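Local atomic coordinates of citrate synthase (Thermotoga maritima, PDB entry 2P2W), a protein that probably catalyses the condensation of acetyl-CoA with oxaloacetate and water to give citrate and CoA, a reaction of the tricarboxylic acid cycle. Residues A[11-16]-A[331-336]; A[118-123]-A[322-326]; A[222-228]-A[275-280]. All blocks are in the same frame, centred on the assembly; numbering follows the deposited sequence.

Overall arrangement
From the N terminus, the chain lays down strand 10-14, which meets the end of helix 317-337 late in the sequence, closing the longest of the three loops in contact 1. Helix 110-133 lies within that loop and meets an earlier part of the same C-terminal helix in contact 2, so the second loop is wholly enclosed by the first. Contact 3 is the innermost and most local closure, joining the end of helix 214-225 to the start of helix 275-289. No loops cross. Contacts 1 and 2 share helix 317-337, their centres about 19 Å apart, whereas contact 3 lies across the chain's centre from contact 1, the centres of those two contacts about 39 Å apart.

Contact 1 of 3, residues A[11-16]-A[331-336]; sequences ICESSI and AHVIEY
The imidazole ring of H332 carries CD1 of I16 over one face, a CH-pi contact with CD1 3.7 Å from the ring centroid and almost on the ring normal, while OG of S14 approaches the ring obliquely. The phenol ring of Y336 is met at its edge, in plane, by CB of C12, which lies 3.9 Å from CE1. Both rings project from the end of helix 317-337, where strand segment 11-14 passes helix segment 331-336 nearly at right angles (96°) before turning away through an ST turn: the N-H of I16 bonds back to S14 OG. E335 grips this turn. With CG anti to the backbone N (chi1 -177°) and the chain extended beyond it, its carboxylate reaches S14, whose OG donates to the syn lone pair of E335 OE1 at 2.7 Å, and S15, whose backbone N gives OE2 an almost straight bond of 3.0 Å. Two neighbouring residues thus fix the carboxylate's rotation, probably favouring its charged form. NE2 of H332 is hydrogen-bonded to E175. Across the dimer interface, E13 and S14 pair in a parallel ladder with a strand of the second subunit, and K4 of that subunit makes a cation-pi contact with Y336. The phenol OH of Y336 bonds to the carbonyl of K341 and also accepts from a water, 2.9 Å away, that donates as well to I11 O.

Contact 2 of 3, residues A[118-123]-A[322-326]; sequences VASVFP and ATARV
Helices 110-133 and 317-337 form an antiparallel pair in the core of the largely helical citrate synthase fold, their short segments at 174° with axes approaching to 9.3 Å, and F122 faces T323 at a CA-CA separation of 5.9 Å. The ring of F122 reaches across to the second helix. V326 lies over one of its faces, offset toward the rim, with CB 4.3 Å from the ring centroid in a CH-pi contact. With CG1 of V326 between its backbone N and carbonyl carbon (chi1 65°), CG2 falls opposite the N and meets CE1 of F122 at 3.8 Å, while CG1 turns to CB of A119. Farther round the ring, CE2 packs on CB of A322 and CD2 comes to 3.7 Å from CA of T323. P123, where helix 110-133 is kinked, sets its CG against CG2 of T323, whose OG1 is bonded to the carbonyl of A319. One water ties the backbones together, donating to A119 O at 2.8 Å and to T323 O. The pair is buried among further helices: L94 and L98 of helix 90-98 and I199 of helix 195-207 touch F122, L203 and L206 of helix 195-207 touch A322, and helix 147-156 packs against P123.

Contact 3 of 3, residues A[222-228]-A[275-280]; sequences LEEIGSE and KLFRIA
L222 and I279 lie alongside each other and point opposite ways, CD2 of L222 3.8 Å from CG2 of I279. The other methyl of L222, CD1, rests 3.7 Å from the carbonyl O of L276, and its CB meets L276 CD2. CD2 of L222 also packs on A280. CD1 of I279 lies 3.5 Å from both L222 O and G226 O, the oxygens approaching from different directions; CG1 of I279 lies beside CA of S227. At the margin K275 reaches over to E228 in a salt bridge, NZ donating to OE1 at 2.7 Å from the syn side, 23° out of the carboxylate plane. Bends at chi2 and chi3 bring the lysine amine there. The other carboxylate oxygen, E228 OE2, lies 3.5 Å from CB of R278, alongside its aliphatic stem. This is the meeting of two helix ends in what is probably the small domain of the largely helical citrate synthase fold: helix 214-225 ends at I225, and G226, with positive phi (88°), turns the chain across the first turns of helix 275-289. The backbone N of G226 still bonds to L222 O. R278 is held by P272 through NE and by D273 through a salt bridge, and E223 pairs with R314. Deeper in, helix 299-309 touches L222 through V305 and A280 through Y302, while V231 and F234 of helix 231-241 pack against I225.

Contact 1 of 3, residues A[11-16]-A[331-336]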
ATOM      1  N   ILE A  11      -1.746  17.560  -4.867  1.00 22.71           N
ATOM      2  CA  ILE A  11      -1.315  17.138  -3.541  1.00 22.39           C
ATOM      3  C   ILE A  11       0.144  17.454  -3.226  1.00 22.87           C
ATOM      4  O   ILE A  11       0.610  17.207  -2.112  1.00 21.91           O
ATOM      5  CB  ILE A  11      -1.580  15.628  -3.346  1.00 22.38           C
ATOM      6  CG1 ILE A  11      -0.761  14.804  -4.343  1.00 21.62           C
ATOM      7  CG2 ILE A  11      -3.060  15.340  -3.558  1.00 21.07           C
ATOM      8  CD1 ILE A  11       0.527  14.234  -3.781  1.00 21.38           C
ATOM      9  N   CYS A  12       0.864  18.008  -4.197  1.00 23.10           N
ATOM     10  CA  CYS A  12       2.266  18.353  -3.981  1.00 23.67           C
ATOM     11  C   CYS A  12       2.856  19.094  -5.171  1.00 24.46           C
ATOM     12  O   CYS A  12       2.208  19.241  -6.209  1.00 22.74           O
ATOM     13  CB  CYS A  12       3.099  17.086  -3.748  1.00 23.93           C
ATOM     14  SG  CYS A  12       3.402  16.081  -5.246  1.00 25.37           S
ATOM     15  N   GLU A  13       4.085  19.572  -4.995  1.00 25.32           N
ATOM     16  CA  GLU A  13       4.820  20.239  -6.061  1.00 27.17           C
ATOM     17  C   GLU A  13       5.844  19.197  -6.483  1.00 26.06           C
ATOM     18  O   GLU A  13       6.400  18.498  -5.634  1.00 26.21           O
ATOM     19  CB  GLU A  13       5.576  21.472  -5.558  1.00 30.56           C
ATOM     20  CG  GLU A  13       4.721  22.605  -5.040  1.00 34.48           C
ATOM     21  CD  GLU A  13       5.488  23.918  -4.980  1.00 36.83           C
ATOM     22  OE1 GLU A  13       6.621  23.921  -4.457  1.00 38.05           O
ATOM     23  OE2 GLU A  13       4.956  24.944  -5.455  1.00 40.28           O
ATOM     24  N   SER A  14       6.099  19.090  -7.779  1.00 24.23           N
ATOM     25  CA  SER A  14       7.074  18.126  -8.261  1.00 23.26           C
ATOM     26  C   SER A  14       7.816  18.649  -9.490  1.00 22.65           C
ATOM     27  O   SER A  14       7.266  19.341 -10.340  1.00 23.96           O
ATOM     28  CB  SER A  14       6.339  16.831  -8.609  1.00 23.38           C
ATOM     29  OG  SER A  14       7.289  15.844  -9.014  1.00 24.35           O
ATOM     30  N   SER A  15       9.124  18.329  -9.535  1.00 22.73           N
ATOM     31  CA  SER A  15       9.912  18.677 -10.704  1.00 23.60           C
ATOM     32  C   SER A  15      10.297  17.431 -11.517  1.00 22.93           C
ATOM     33  O   SER A  15      11.113  17.480 -12.431  1.00 23.56           O
ATOM     34  CB  SER A  15      11.172  19.394 -10.226  1.00 25.88           C
ATOM     35  OG  SER A  15      12.004  18.470  -9.524  1.00 31.47           O
ATOM     36  N   ILE A  16       9.705  16.275 -11.141  1.00 22.19           N
ATOM     37  CA  ILE A  16      10.070  15.008 -11.784  1.00 21.89           C
ATOM     38  C   ILE A  16       9.439  14.844 -13.171  1.00 22.00           C
ATOM     39  O   ILE A  16      10.091  14.484 -14.142  1.00 22.63           O
ATOM     40  CB  ILE A  16       9.600  13.862 -10.890  1.00 21.77           C
ATOM     41  CG1 ILE A  16      10.381  13.847  -9.577  1.00 21.20           C
ATOM     42  CG2 ILE A  16       9.844  12.516 -11.601  1.00 20.39           C
ATOM     43  CD1 ILE A  16       9.864  12.777  -8.615  1.00 20.10           C
ATOM     44  N   ALA A 331      11.400   7.783  -7.023  1.00 19.07           N
ATOM     45  CA  ALA A 331      11.805   9.166  -7.277  1.00 18.73           C
ATOM     46  C   ALA A 331      10.835  10.101  -6.545  1.00 19.80           C
ATOM     47  O   ALA A 331      11.248  11.054  -5.881  1.00 20.26           O
ATOM     48  CB  ALA A 331      11.790   9.452  -8.780  1.00 19.56           C
ATOM     49  N   HIS A 332       9.542   9.812  -6.663  1.00 17.95           N
ATOM     50  CA  HIS A 332       8.518  10.611  -6.002  1.00 19.41           C
ATOM     51  C   HIS A 332       8.602  10.531  -4.482  1.00 18.73           C
ATOM     52  O   HIS A 332       8.526  11.552  -3.801  1.00 20.64           O
ATOM     53  CB  HIS A 332       7.126  10.180  -6.474  1.00 19.12           C
ATOM     54  CG  HIS A 332       6.678  10.884  -7.715  1.00 19.77           C
ATOM     55  ND1 HIS A 332       6.194  12.173  -7.700  1.00 20.01           N
ATOM     56  CD2 HIS A 332       6.693  10.501  -9.015  1.00 18.94           C
ATOM     57  CE1 HIS A 332       5.933  12.557  -8.939  1.00 21.15           C
ATOM     58  NE2 HIS A 332       6.229  11.560  -9.753  1.00 19.65           N
ATOM     59  N   VAL A 333       8.754   9.326  -3.944  1.00 18.36           N
ATOM     60  CA  VAL A 333       8.861   9.166  -2.493  1.00 17.88           C
ATOM     61  C   VAL A 333      10.010  10.035  -1.970  1.00 19.06           C
ATOM     62  O   VAL A 333       9.836  10.808  -1.028  1.00 18.97           O
ATOM     63  CB  VAL A 333       9.115   7.682  -2.103  1.00 17.11           C
ATOM     64  CG1 VAL A 333       9.484   7.578  -0.626  1.00 16.37           C
ATOM     65  CG2 VAL A 333       7.858   6.857  -2.382  1.00 17.94           C
ATOM     66  N   ILE A 334      11.174   9.909  -2.604  1.00 19.47           N
ATOM     67  CA  ILE A 334      12.360  10.672  -2.220  1.00 19.15           C
ATOM     68  C   ILE A 334      12.100  12.177  -2.241  1.00 20.14           C
ATOM     69  O   ILE A 334      12.416  12.885  -1.287  1.00 19.62           O
ATOM     70  CB  ILE A 334      13.547  10.371  -3.166  1.00 19.53           C
ATOM     71  CG1 ILE A 334      14.003   8.920  -2.989  1.00 21.38           C
ATOM     72  CG2 ILE A 334      14.696  11.335  -2.879  1.00 18.91           C
ATOM     73  CD1 ILE A 334      14.900   8.420  -4.094  1.00 21.80           C
ATOM     74  N   GLU A 335      11.537  12.662  -3.342  1.00 19.62           N
ATOM     75  CA  GLU A 335      11.235  14.080  -3.490  1.00 19.24           C
ATOM     76  C   GLU A 335      10.243  14.540  -2.428  1.00 20.22           C
ATOM     77  O   GLU A 335      10.479  15.525  -1.727  1.00 19.40           O
ATOM     78  CB  GLU A 335      10.651  14.357  -4.879  1.00 21.56           C
ATOM     79  CG  GLU A 335      10.364  15.832  -5.154  1.00 21.67           C
ATOM     80  CD  GLU A 335       9.712  16.056  -6.511  1.00 23.41           C
ATOM     81  OE1 GLU A 335       8.575  15.576  -6.706  1.00 19.91           O
ATOM     82  OE2 GLU A 335      10.337  16.711  -7.380  1.00 22.08           O
ATOM     83  N   TYR A 336       9.135  13.815  -2.303  1.00 18.95           N
ATOM     84  CA  TYR A 336       8.100  14.172  -1.335  1.00 19.26           C
ATOM     85  C   TYR A 336       8.569  14.257   0.119  1.00 19.68           C
ATOM     86  O   TYR A 336       8.297  15.248   0.808  1.00 19.99           O
ATOM     87  CB  TYR A 336       6.945  13.179  -1.399  1.00 17.91           C
ATOM     88  CG  TYR A 336       5.732  13.644  -0.633  1.00 17.62           C
ATOM     89  CD1 TYR A 336       4.858  14.586  -1.184  1.00 19.43           C
ATOM     90  CD2 TYR A 336       5.468  13.171   0.651  1.00 16.67           C
ATOM     91  CE1 TYR A 336       3.753  15.045  -0.475  1.00 18.90           C
ATOM     92  CE2 TYR A 336       4.365  13.625   1.372  1.00 18.68           C
ATOM     93  CZ  TYR A 336       3.512  14.561   0.802  1.00 19.95           C
ATOM     94  OH  TYR A 336       2.417  15.008   1.501  1.00 18.80           O
TER
HETATM   95  O   HOH W   1      -0.008  15.625   0.024  1.00 21.42           O
HETATM   96  O   HOH W   2       7.027  15.755  -4.107  1.00 37.56           O
HETATM   97  O   HOH W   3      12.924  15.987  -7.874  1.00 31.95           O

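Contact 2 of 3, residues A[118-123]-A[322-326]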
ATOM      1  N   VAL A 118      16.820  -1.704  -4.895  1.00 19.94           N
ATOM      2  CA  VAL A 118      15.557  -2.417  -5.046  1.00 19.58           C
ATOM      3  C   VAL A 118      15.169  -2.530  -6.524  1.00 19.15           C
ATOM      4  O   VAL A 118      14.734  -3.584  -6.976  1.00 18.25           O
ATOM      5  CB  VAL A 118      14.415  -1.726  -4.239  1.00 21.58           C
ATOM      6  CG1 VAL A 118      14.042  -0.404  -4.876  1.00 23.64           C
ATOM      7  CG2 VAL A 118      13.210  -2.650  -4.149  1.00 23.68           C
ATOM      8  N   ALA A 119      15.341  -1.450  -7.280  1.00 18.09           N
ATOM      9  CA  ALA A 119      15.016  -1.479  -8.700  1.00 17.65           C
ATOM     10  C   ALA A 119      15.893  -2.498  -9.436  1.00 18.14           C
ATOM     11  O   ALA A 119      15.431  -3.194 -10.342  1.00 17.73           O
ATOM     12  CB  ALA A 119      15.202  -0.101  -9.304  1.00 18.12           C
ATOM     13  N   SER A 120      17.161  -2.583  -9.040  1.00 17.72           N
ATOM     14  CA  SER A 120      18.096  -3.507  -9.678  1.00 17.47           C
ATOM     15  C   SER A 120      17.733  -4.977  -9.495  1.00 19.01           C
ATOM     16  O   SER A 120      18.028  -5.796 -10.363  1.00 19.26           O
ATOM     17  CB  SER A 120      19.517  -3.278  -9.147  1.00 18.98           C
ATOM     18  OG  SER A 120      19.948  -1.948  -9.396  1.00 18.34           O
ATOM     19  N   VAL A 121      17.093  -5.315  -8.379  1.00 17.93           N
ATOM     20  CA  VAL A 121      16.743  -6.707  -8.114  1.00 18.25           C
ATOM     21  C   VAL A 121      15.362  -7.158  -8.612  1.00 19.30           C
ATOM     22  O   VAL A 121      15.080  -8.360  -8.659  1.00 18.34           O
ATOM     23  CB  VAL A 121      16.891  -7.027  -6.598  1.00 19.57           C
ATOM     24  CG1 VAL A 121      15.740  -6.425  -5.806  1.00 19.78           C
ATOM     25  CG2 VAL A 121      16.992  -8.537  -6.388  1.00 19.34           C
ATOM     26  N   PHE A 122      14.510  -6.210  -9.004  1.00 18.49           N
ATOM     27  CA  PHE A 122      13.170  -6.548  -9.500  1.00 18.83           C
ATOM     28  C   PHE A 122      13.161  -7.659 -10.566  1.00 18.77           C
ATOM     29  O   PHE A 122      12.430  -8.642 -10.437  1.00 18.99           O
ATOM     30  CB  PHE A 122      12.479  -5.299 -10.075  1.00 18.94           C
ATOM     31  CG  PHE A 122      11.418  -4.705  -9.177  1.00 20.29           C
ATOM     32  CD1 PHE A 122      11.736  -4.235  -7.904  1.00 22.17           C
ATOM     33  CD2 PHE A 122      10.104  -4.583  -9.623  1.00 22.17           C
ATOM     34  CE1 PHE A 122      10.754  -3.648  -7.089  1.00 21.39           C
ATOM     35  CE2 PHE A 122       9.120  -3.997  -8.816  1.00 21.54           C
ATOM     36  CZ  PHE A 122       9.449  -3.530  -7.549  1.00 19.80           C
ATOM     37  N   PRO A 123      13.969  -7.517 -11.632  1.00 17.82           N
ATOM     38  CA  PRO A 123      14.004  -8.539 -12.687  1.00 18.70           C
ATOM     39  C   PRO A 123      14.454  -9.917 -12.209  1.00 17.02           C
ATOM     40  O   PRO A 123      14.026 -10.941 -12.738  1.00 17.59           O
ATOM     41  CB  PRO A 123      14.973  -7.944 -13.717  1.00 18.29           C
ATOM     42  CG  PRO A 123      14.818  -6.466 -13.517  1.00 17.56           C
ATOM     43  CD  PRO A 123      14.798  -6.358 -12.010  1.00 18.92           C
ATOM     44  N   ALA A 322       5.624  -2.609 -13.344  1.00 15.80           N
ATOM     45  CA  ALA A 322       6.266  -2.254 -12.078  1.00 16.76           C
ATOM     46  C   ALA A 322       7.795  -2.217 -12.159  1.00 16.94           C
ATOM     47  O   ALA A 322       8.441  -1.380 -11.527  1.00 16.90           O
ATOM     48  CB  ALA A 322       5.829  -3.230 -10.981  1.00 17.17           C
ATOM     49  N   THR A 323       8.365  -3.136 -12.930  1.00 17.66           N
ATOM     50  CA  THR A 323       9.811  -3.218 -13.097  1.00 18.33           C
ATOM     51  C   THR A 323      10.349  -1.865 -13.545  1.00 18.69           C
ATOM     52  O   THR A 323      11.466  -1.475 -13.197  1.00 17.53           O
ATOM     53  CB  THR A 323      10.170  -4.308 -14.131  1.00 20.18           C
ATOM     54  OG1 THR A 323       9.785  -5.585 -13.609  1.00 19.63           O
ATOM     55  CG2 THR A 323      11.664  -4.315 -14.426  1.00 19.53           C
ATOM     56  N   ALA A 324       9.538  -1.150 -14.316  1.00 17.74           N
ATOM     57  CA  ALA A 324       9.923   0.169 -14.788  1.00 18.21           C
ATOM     58  C   ALA A 324       9.428   1.260 -13.840  1.00 18.32           C
ATOM     59  O   ALA A 324      10.205   2.102 -13.393  1.00 19.55           O
ATOM     60  CB  ALA A 324       9.367   0.407 -16.188  1.00 17.30           C
ATOM     61  N   ARG A 325       8.136   1.229 -13.526  1.00 18.55           N
ATOM     62  CA  ARG A 325       7.529   2.286 -12.698  1.00 19.12           C
ATOM     63  C   ARG A 325       8.121   2.379 -11.274  1.00 19.14           C
ATOM     64  O   ARG A 325       7.999   3.385 -10.587  1.00 18.71           O
ATOM     65  CB  ARG A 325       6.024   2.024 -12.621  1.00 18.58           C
ATOM     66  CG  ARG A 325       5.286   3.102 -11.828  1.00 17.62           C
ATOM     67  CD  ARG A 325       5.603   4.512 -12.341  1.00 20.02           C
ATOM     68  NE  ARG A 325       5.206   4.652 -13.745  1.00 19.07           N
ATOM     69  CZ  ARG A 325       3.902   4.876 -13.997  1.00 20.26           C
ATOM     70  NH1 ARG A 325       3.038   4.961 -13.003  1.00 21.94           N
ATOM     71  NH2 ARG A 325       3.489   5.015 -15.260  1.00 19.76           N
ATOM     72  N   VAL A 326       8.814   1.344 -10.801  1.00 18.69           N
ATOM     73  CA  VAL A 326       9.422   1.413  -9.476  1.00 18.59           C
ATOM     74  C   VAL A 326      10.389   2.601  -9.432  1.00 19.05           C
ATOM     75  O   VAL A 326      10.589   3.209  -8.377  1.00 18.65           O
ATOM     76  CB  VAL A 326      10.166   0.091  -9.113  1.00 19.44           C
ATOM     77  CG1 VAL A 326      11.341  -0.134 -10.046  1.00 20.10           C
ATOM     78  CG2 VAL A 326      10.622   0.135  -7.660  1.00 19.01           C
TER
HETATM   79  O   HOH W   4      13.858  -2.945 -12.632  1.00 22.25           O

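Contact 3 of 3, residues A[222-228]-A[275-280]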
ATOM      1  N   LEU A 222      -9.597  -8.654 -26.037  1.00 16.86           N
ATOM      2  CA  LEU A 222      -9.381  -8.688 -27.480  1.00 17.77           C
ATOM      3  C   LEU A 222      -9.855 -10.027 -28.043  1.00 18.77           C
ATOM      4  O   LEU A 222     -10.478 -10.084 -29.104  1.00 18.82           O
ATOM      5  CB  LEU A 222      -7.893  -8.473 -27.793  1.00 17.17           C
ATOM      6  CG  LEU A 222      -7.337  -7.100 -27.390  1.00 19.14           C
ATOM      7  CD1 LEU A 222      -5.832  -7.041 -27.648  1.00 18.79           C
ATOM      8  CD2 LEU A 222      -8.066  -6.012 -28.168  1.00 19.16           C
ATOM      9  N   GLU A 223      -9.566 -11.108 -27.324  1.00 18.61           N
ATOM     10  CA  GLU A 223      -9.972 -12.435 -27.766  1.00 20.32           C
ATOM     11  C   GLU A 223     -11.486 -12.590 -27.673  1.00 21.40           C
ATOM     12  O   GLU A 223     -12.104 -13.269 -28.505  1.00 21.11           O
ATOM     13  CB  GLU A 223      -9.226 -13.497 -26.945  1.00 20.55           C
ATOM     14  CG  GLU A 223      -7.780 -13.632 -27.435  1.00 22.44           C
ATOM     15  CD  GLU A 223      -6.802 -14.214 -26.423  1.00 23.88           C
ATOM     16  OE1 GLU A 223      -7.160 -14.367 -25.241  1.00 21.43           O
ATOM     17  OE2 GLU A 223      -5.650 -14.487 -26.821  1.00 23.52           O
ATOM     18  N   GLU A 224     -12.085 -11.935 -26.681  1.00 21.39           N
ATOM     19  CA  GLU A 224     -13.530 -11.979 -26.499  1.00 21.89           C
ATOM     20  C   GLU A 224     -14.183 -11.326 -27.715  1.00 21.48           C
ATOM     21  O   GLU A 224     -15.229 -11.774 -28.190  1.00 22.31           O
ATOM     22  CB  GLU A 224     -13.930 -11.218 -25.233  1.00 23.53           C
ATOM     23  CG  GLU A 224     -15.358 -11.469 -24.796  1.00 26.68           C
ATOM     24  CD  GLU A 224     -15.808 -10.525 -23.694  1.00 28.10           C
ATOM     25  OE1 GLU A 224     -14.987 -10.205 -22.809  1.00 28.59           O
ATOM     26  OE2 GLU A 224     -16.987 -10.117 -23.709  1.00 29.38           O
ATOM     27  N   ILE A 225     -13.566 -10.255 -28.209  1.00 20.46           N
ATOM     28  CA  ILE A 225     -14.083  -9.560 -29.386  1.00 21.14           C
ATOM     29  C   ILE A 225     -13.928 -10.510 -30.577  1.00 21.48           C
ATOM     30  O   ILE A 225     -14.810 -10.609 -31.435  1.00 19.77           O
ATOM     31  CB  ILE A 225     -13.301  -8.256 -29.651  1.00 21.84           C
ATOM     32  CG1 ILE A 225     -13.472  -7.299 -28.462  1.00 22.47           C
ATOM     33  CG2 ILE A 225     -13.800  -7.602 -30.931  1.00 22.26           C
ATOM     34  CD1 ILE A 225     -12.623  -6.048 -28.543  1.00 21.02           C
ATOM     35  N   GLY A 226     -12.792 -11.199 -30.619  1.00 21.62           N
ATOM     36  CA  GLY A 226     -12.548 -12.174 -31.670  1.00 21.61           C
ATOM     37  C   GLY A 226     -11.916 -11.705 -32.960  1.00 21.95           C
ATOM     38  O   GLY A 226     -10.959 -12.319 -33.434  1.00 21.13           O
ATOM     39  N   SER A 227     -12.450 -10.641 -33.552  1.00 20.74           N
ATOM     40  CA  SER A 227     -11.892 -10.137 -34.799  1.00 20.93           C
ATOM     41  C   SER A 227     -12.341  -8.717 -35.076  1.00 21.22           C
ATOM     42  O   SER A 227     -13.234  -8.192 -34.409  1.00 20.99           O
ATOM     43  CB  SER A 227     -12.317 -11.014 -35.973  1.00 21.59           C
ATOM     44  OG  SER A 227     -13.666 -10.761 -36.315  1.00 22.39           O
ATOM     45  N   GLU A 228     -11.717  -8.118 -36.083  1.00 20.03           N
ATOM     46  CA  GLU A 228     -12.020  -6.760 -36.491  1.00 21.65           C
ATOM     47  C   GLU A 228     -13.478  -6.608 -36.913  1.00 22.48           C
ATOM     48  O   GLU A 228     -14.054  -5.533 -36.787  1.00 22.19           O
ATOM     49  CB  GLU A 228     -11.117  -6.344 -37.660  1.00 21.98           C
ATOM     50  CG  GLU A 228      -9.624  -6.467 -37.398  1.00 22.54           C
ATOM     51  CD  GLU A 228      -9.051  -7.824 -37.796  1.00 23.64           C
ATOM     52  OE1 GLU A 228      -9.536  -8.859 -37.300  1.00 21.03           O
ATOM     53  OE2 GLU A 228      -8.099  -7.848 -38.608  1.00 22.77           O
ATOM     54  N   LYS A 275      -2.593 -11.072 -34.492  1.00 19.46           N
ATOM     55  CA  LYS A 275      -4.054 -11.047 -34.436  1.00 20.68           C
ATOM     56  C   LYS A 275      -4.505 -10.081 -33.337  1.00 21.06           C
ATOM     57  O   LYS A 275      -5.451  -9.315 -33.516  1.00 20.41           O
ATOM     58  CB  LYS A 275      -4.582 -12.459 -34.150  1.00 21.09           C
ATOM     59  CG  LYS A 275      -6.088 -12.580 -33.941  1.00 22.33           C
ATOM     60  CD  LYS A 275      -6.881 -12.552 -35.243  1.00 22.85           C
ATOM     61  CE  LYS A 275      -7.451 -11.178 -35.552  1.00 21.89           C
ATOM     62  NZ  LYS A 275      -8.202 -11.202 -36.849  1.00 22.42           N
ATOM     63  N   LEU A 276      -3.821 -10.125 -32.199  1.00 21.28           N
ATOM     64  CA  LEU A 276      -4.151  -9.244 -31.084  1.00 21.03           C
ATOM     65  C   LEU A 276      -4.000  -7.786 -31.503  1.00 19.50           C
ATOM     66  O   LEU A 276      -4.873  -6.959 -31.238  1.00 17.92           O
ATOM     67  CB  LEU A 276      -3.238  -9.539 -29.885  1.00 19.41           C
ATOM     68  CG  LEU A 276      -3.450 -10.903 -29.219  1.00 20.28           C
ATOM     69  CD1 LEU A 276      -2.384 -11.146 -28.152  1.00 19.56           C
ATOM     70  CD2 LEU A 276      -4.851 -10.951 -28.603  1.00 19.39           C
ATOM     71  N   PHE A 277      -2.892  -7.471 -32.164  1.00 19.62           N
ATOM     72  CA  PHE A 277      -2.665  -6.106 -32.601  1.00 19.02           C
ATOM     73  C   PHE A 277      -3.742  -5.652 -33.585  1.00 19.42           C
ATOM     74  O   PHE A 277      -4.255  -4.541 -33.472  1.00 17.91           O
ATOM     75  CB  PHE A 277      -1.283  -5.966 -33.247  1.00 18.94           C
ATOM     76  CG  PHE A 277      -1.000  -4.586 -33.770  1.00 19.25           C
ATOM     77  CD1 PHE A 277      -1.020  -3.486 -32.914  1.00 19.12           C
ATOM     78  CD2 PHE A 277      -0.726  -4.380 -35.119  1.00 19.75           C
ATOM     79  CE1 PHE A 277      -0.770  -2.197 -33.396  1.00 18.70           C
ATOM     80  CE2 PHE A 277      -0.476  -3.099 -35.609  1.00 19.38           C
ATOM     81  CZ  PHE A 277      -0.498  -2.005 -34.747  1.00 19.19           C
ATOM     82  N   ARG A 278      -4.090  -6.511 -34.541  1.00 19.11           N
ATOM     83  CA  ARG A 278      -5.106  -6.162 -35.537  1.00 19.59           C
ATOM     84  C   ARG A 278      -6.420  -5.791 -34.849  1.00 18.74           C
ATOM     85  O   ARG A 278      -7.068  -4.809 -35.211  1.00 18.57           O
ATOM     86  CB  ARG A 278      -5.361  -7.331 -36.500  1.00 19.98           C
ATOM     87  CG  ARG A 278      -4.173  -7.780 -37.360  1.00 23.01           C
ATOM     88  CD  ARG A 278      -3.806  -6.778 -38.448  1.00 25.85           C
ATOM     89  NE  ARG A 278      -2.796  -7.303 -39.378  1.00 26.49           N
ATOM     90  CZ  ARG A 278      -3.055  -8.070 -40.438  1.00 27.41           C
ATOM     91  NH1 ARG A 278      -4.300  -8.417 -40.733  1.00 29.77           N
ATOM     92  NH2 ARG A 278      -2.060  -8.497 -41.208  1.00 26.12           N
ATOM     93  N   ILE A 279      -6.817  -6.586 -33.863  1.00 17.03           N
ATOM     94  CA  ILE A 279      -8.062  -6.325 -33.146  1.00 17.17           C
ATOM     95  C   ILE A 279      -7.981  -5.015 -32.353  1.00 16.86           C
ATOM     96  O   ILE A 279      -8.895  -4.193 -32.400  1.00 17.31           O
ATOM     97  CB  ILE A 279      -8.402  -7.498 -32.188  1.00 17.75           C
ATOM     98  CG1 ILE A 279      -8.569  -8.789 -32.998  1.00 16.96           C
ATOM     99  CG2 ILE A 279      -9.691  -7.199 -31.415  1.00 16.10           C
ATOM    100  CD1 ILE A 279      -8.692 -10.051 -32.157  1.00 16.62           C
ATOM    101  N   ALA A 280      -6.880  -4.825 -31.635  1.00 17.01           N
ATOM    102  CA  ALA A 280      -6.689  -3.614 -30.832  1.00 17.51           C
ATOM    103  C   ALA A 280      -6.683  -2.361 -31.712  1.00 18.99           C
ATOM    104  O   ALA A 280      -7.225  -1.312 -31.341  1.00 17.36           O
ATOM    105  CB  ALA A 280      -5.377  -3.714 -30.059  1.00 16.21           C
TER